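Local coordinates for protein putative hydantoin racemase (Klebsiella pneumoniae subsp. pneumoniae, PDB 3QVL) that racemises allantoin and probably also interconverts the D and L forms of 5-monosubstituted hydantoins, at residues Ser12-Thr18 and Val148-Glu152. Residues are numbered along the deposited sequence; the frame is centred on the assembly and turned at random.
Sequences SLAMTET and VLALE. With 5HY ([(4R)-2,5-dioxoimidazolidin-4-yl]acetic acid), chain C.
Ala14, in the first turn of helix 13-26, and Glu152, in the loop between strand 138-143 and helix 157-172, are the nearest CA pair across the contact, 6.6 Å apart. Glu152 bridges the gap: with its chain bent at chi2 (-73°), the carboxylate reaches the helix, where Thr18 OG1 donates to the syn lone pair of OE2 at 2.6 Å. The two side chains come from opposite directions, and the methyl of Ala14 lies beside the same carboxylate, CB to OE1 3.8 Å. Helix 13-26 follows strand 2-7 of one parallel four-stranded sheet, and the loop of 148-152 follows strand 138-143 of the other, both of strand order 2-1-3-4, the two-lobed build of the Asp/Glu/hydantoin racemase family, whose ligand lies in the cleft between the lobes. Nearer that cleft, the Met15 side chain crosses Val148 and Leu149 at about a right angle; CG anti to the backbone N (chi1 -176°) and bends at chi2 and chi3 bring CE to 3.7 Å from Val148 CG1 and from Leu149 CD2. Ser12 is the N-cap: its OG accepts from Met15 N and also lies 3.9 Å from Leu149 CD2. On the pocket side, Val148 CG1 packs 3.3 Å from OD2 of the bound hydantoin-acetate, whose other partners include Asn10 and Ser182.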
ATOM      1  N   SER A  12     -32.902 -18.187  -0.116  1.00 17.14           N
ATOM      2  CA  SER A  12     -33.064 -19.358   0.745  1.00 17.40           C
ATOM      3  C   SER A  12     -33.744 -18.979   2.058  1.00 17.69           C
ATOM      4  O   SER A  12     -33.196 -18.203   2.847  1.00 17.68           O
ATOM      5  CB  SER A  12     -31.710 -20.016   1.025  1.00 17.34           C
ATOM      6  OG  SER A  12     -31.814 -21.002   2.040  1.00 17.06           O
ATOM      7  N   LEU A  13     -34.938 -19.524   2.285  1.00 18.05           N
ATOM      8  CA  LEU A  13     -35.655 -19.286   3.536  1.00 18.43           C
ATOM      9  C   LEU A  13     -34.928 -19.969   4.693  1.00 18.50           C
ATOM     10  O   LEU A  13     -34.905 -19.449   5.809  1.00 18.55           O
ATOM     11  CB  LEU A  13     -37.110 -19.764   3.452  1.00 18.57           C
ATOM     12  CG  LEU A  13     -38.186 -18.897   4.130  1.00 19.06           C
ATOM     13  CD1 LEU A  13     -39.565 -19.437   3.828  1.00 19.61           C
ATOM     14  CD2 LEU A  13     -38.009 -18.768   5.642  1.00 19.72           C
ATOM     15  N   ALA A  14     -34.327 -21.125   4.412  1.00 18.62           N
ATOM     16  CA  ALA A  14     -33.534 -21.859   5.400  1.00 18.75           C
ATOM     17  C   ALA A  14     -32.404 -21.002   5.973  1.00 18.87           C
ATOM     18  O   ALA A  14     -32.211 -20.958   7.191  1.00 18.78           O
ATOM     19  CB  ALA A  14     -32.982 -23.142   4.792  1.00 18.75           C
ATOM     20  N   MET A  15     -31.675 -20.316   5.095  1.00 19.01           N
ATOM     21  CA  MET A  15     -30.593 -19.422   5.513  1.00 19.24           C
ATOM     22  C   MET A  15     -31.137 -18.164   6.201  1.00 19.16           C
ATOM     23  O   MET A  15     -30.524 -17.657   7.144  1.00 19.09           O
ATOM     24  CB  MET A  15     -29.685 -19.075   4.326  1.00 19.44           C
ATOM     25  CG  MET A  15     -28.465 -18.214   4.670  1.00 20.27           C
ATOM     26  SD  MET A  15     -26.895 -18.742   3.936  1.00 22.55           S
ATOM     27  CE  MET A  15     -27.431 -19.537   2.425  1.00 21.09           C
ATOM     28  N   THR A  16     -32.290 -17.680   5.738  1.00 19.09           N
ATOM     29  CA  THR A  16     -32.975 -16.547   6.370  1.00 19.10           C
ATOM     30  C   THR A  16     -33.333 -16.867   7.827  1.00 19.16           C
ATOM     31  O   THR A  16     -33.210 -16.009   8.705  1.00 19.12           O
ATOM     32  CB  THR A  16     -34.241 -16.123   5.578  1.00 19.06           C
ATOM     33  OG1 THR A  16     -33.909 -15.937   4.197  1.00 18.90           O
ATOM     34  CG2 THR A  16     -34.823 -14.822   6.126  1.00 19.16           C
ATOM     35  N   GLU A  17     -33.761 -18.106   8.072  1.00 19.25           N
ATOM     36  CA  GLU A  17     -34.071 -18.591   9.421  1.00 19.40           C
ATOM     37  C   GLU A  17     -32.840 -18.600  10.328  1.00 19.24           C
ATOM     38  O   GLU A  17     -32.912 -18.178  11.483  1.00 19.24           O
ATOM     39  CB  GLU A  17     -34.676 -19.997   9.363  1.00 19.57           C
ATOM     40  CG  GLU A  17     -36.086 -20.065   8.787  1.00 20.57           C
ATOM     41  CD  GLU A  17     -36.461 -21.459   8.304  1.00 21.89           C
ATOM     42  OE1 GLU A  17     -35.864 -22.451   8.778  1.00 22.64           O
ATOM     43  OE2 GLU A  17     -37.361 -21.565   7.445  1.00 22.84           O
ATOM     44  N   THR A  18     -31.719 -19.089   9.797  1.00 19.08           N
ATOM     45  CA  THR A  18     -30.447 -19.127  10.522  1.00 18.96           C
ATOM     46  C   THR A  18     -29.973 -17.712  10.856  1.00 18.84           C
ATOM     47  O   THR A  18     -29.574 -17.431  11.990  1.00 18.78           O
ATOM     48  CB  THR A  18     -29.359 -19.874   9.710  1.00 19.00           C
ATOM     49  OG1 THR A  18     -29.820 -21.192   9.391  1.00 19.12           O
ATOM     50  CG2 THR A  18     -28.051 -19.981  10.496  1.00 19.03           C
ATOM     51  N   VAL A 148     -22.424 -23.377  -0.652  1.00 17.44           N
ATOM     52  CA  VAL A 148     -22.943 -22.520   0.416  1.00 17.44           C
ATOM     53  C   VAL A 148     -24.106 -23.171   1.177  1.00 17.50           C
ATOM     54  O   VAL A 148     -24.150 -23.136   2.411  1.00 17.39           O
ATOM     55  CB  VAL A 148     -23.346 -21.125  -0.139  1.00 17.42           C
ATOM     56  CG1 VAL A 148     -24.227 -20.364   0.841  1.00 17.39           C
ATOM     57  CG2 VAL A 148     -22.102 -20.314  -0.475  1.00 17.41           C
ATOM     58  N   LEU A 149     -25.023 -23.791   0.437  1.00 17.59           N
ATOM     59  CA  LEU A 149     -26.226 -24.384   1.023  1.00 17.73           C
ATOM     60  C   LEU A 149     -25.990 -25.696   1.782  1.00 17.89           C
ATOM     61  O   LEU A 149     -26.916 -26.227   2.401  1.00 17.90           O
ATOM     62  CB  LEU A 149     -27.318 -24.556  -0.042  1.00 17.67           C
ATOM     63  CG  LEU A 149     -27.892 -23.261  -0.629  1.00 17.57           C
ATOM     64  CD1 LEU A 149     -28.806 -23.556  -1.803  1.00 17.54           C
ATOM     65  CD2 LEU A 149     -28.625 -22.439   0.429  1.00 17.46           C
ATOM     66  N   ALA A 150     -24.758 -26.203   1.745  1.00 18.08           N
ATOM     67  CA  ALA A 150     -24.377 -27.383   2.528  1.00 18.34           C
ATOM     68  C   ALA A 150     -24.522 -27.130   4.030  1.00 18.51           C
ATOM     69  O   ALA A 150     -24.711 -28.066   4.808  1.00 18.51           O
ATOM     70  CB  ALA A 150     -22.957 -27.822   2.197  1.00 18.33           C
ATOM     71  N   LEU A 151     -24.437 -25.861   4.424  1.00 18.78           N
ATOM     72  CA  LEU A 151     -24.648 -25.451   5.813  1.00 19.09           C
ATOM     73  C   LEU A 151     -26.097 -25.655   6.261  1.00 19.39           C
ATOM     74  O   LEU A 151     -26.383 -25.683   7.461  1.00 19.36           O
ATOM     75  CB  LEU A 151     -24.239 -23.986   6.006  1.00 19.09           C
ATOM     76  CG  LEU A 151     -22.741 -23.664   6.005  1.00 19.12           C
ATOM     77  CD1 LEU A 151     -22.505 -22.217   5.608  1.00 19.09           C
ATOM     78  CD2 LEU A 151     -22.105 -23.966   7.358  1.00 19.10           C
ATOM     79  N   GLU A 152     -26.998 -25.807   5.293  1.00 19.72           N
ATOM     80  CA  GLU A 152     -28.425 -25.968   5.570  1.00 20.17           C
ATOM     81  C   GLU A 152     -28.970 -27.350   5.189  1.00 20.46           C
ATOM     82  O   GLU A 152     -30.185 -27.569   5.226  1.00 20.54           O
ATOM     83  CB  GLU A 152     -29.235 -24.877   4.853  1.00 20.13           C
ATOM     84  CG  GLU A 152     -28.862 -23.438   5.218  1.00 20.31           C
ATOM     85  CD  GLU A 152     -29.318 -23.020   6.610  1.00 20.55           C
ATOM     86  OE1 GLU A 152     -30.136 -23.734   7.232  1.00 20.70           O
ATOM     87  OE2 GLU A 152     -28.857 -21.960   7.081  1.00 20.99           O
TER
HETATM   88  C   5HY C   1     -23.171 -15.722   2.311  1.00 19.01           C
HETATM   89  N   5HY C   1     -23.065 -16.414   0.119  1.00 19.03           N
HETATM   90  O   5HY C   1     -22.906 -15.281   3.428  1.00 18.88           O
HETATM   91  CA  5HY C   1     -22.204 -15.797   1.136  1.00 19.06           C
HETATM   92  CB  5HY C   1     -20.954 -16.650   1.442  1.00 19.13           C
HETATM   93  CG  5HY C   1     -21.207 -18.029   2.073  1.00 19.38           C
HETATM   94  OAB 5HY C   1     -25.232 -17.047   0.032  1.00 18.91           O
HETATM   95  NAF 5HY C   1     -24.360 -16.183   1.931  1.00 18.97           N
HETATM   96  CAI 5HY C   1     -24.281 -16.572   0.652  1.00 19.04           C
HETATM   97  OD1 5HY C   1     -20.227 -18.800   2.120  1.00 19.89           O
HETATM   98  OD2 5HY C   1     -22.349 -18.288   2.511  1.00 19.85           O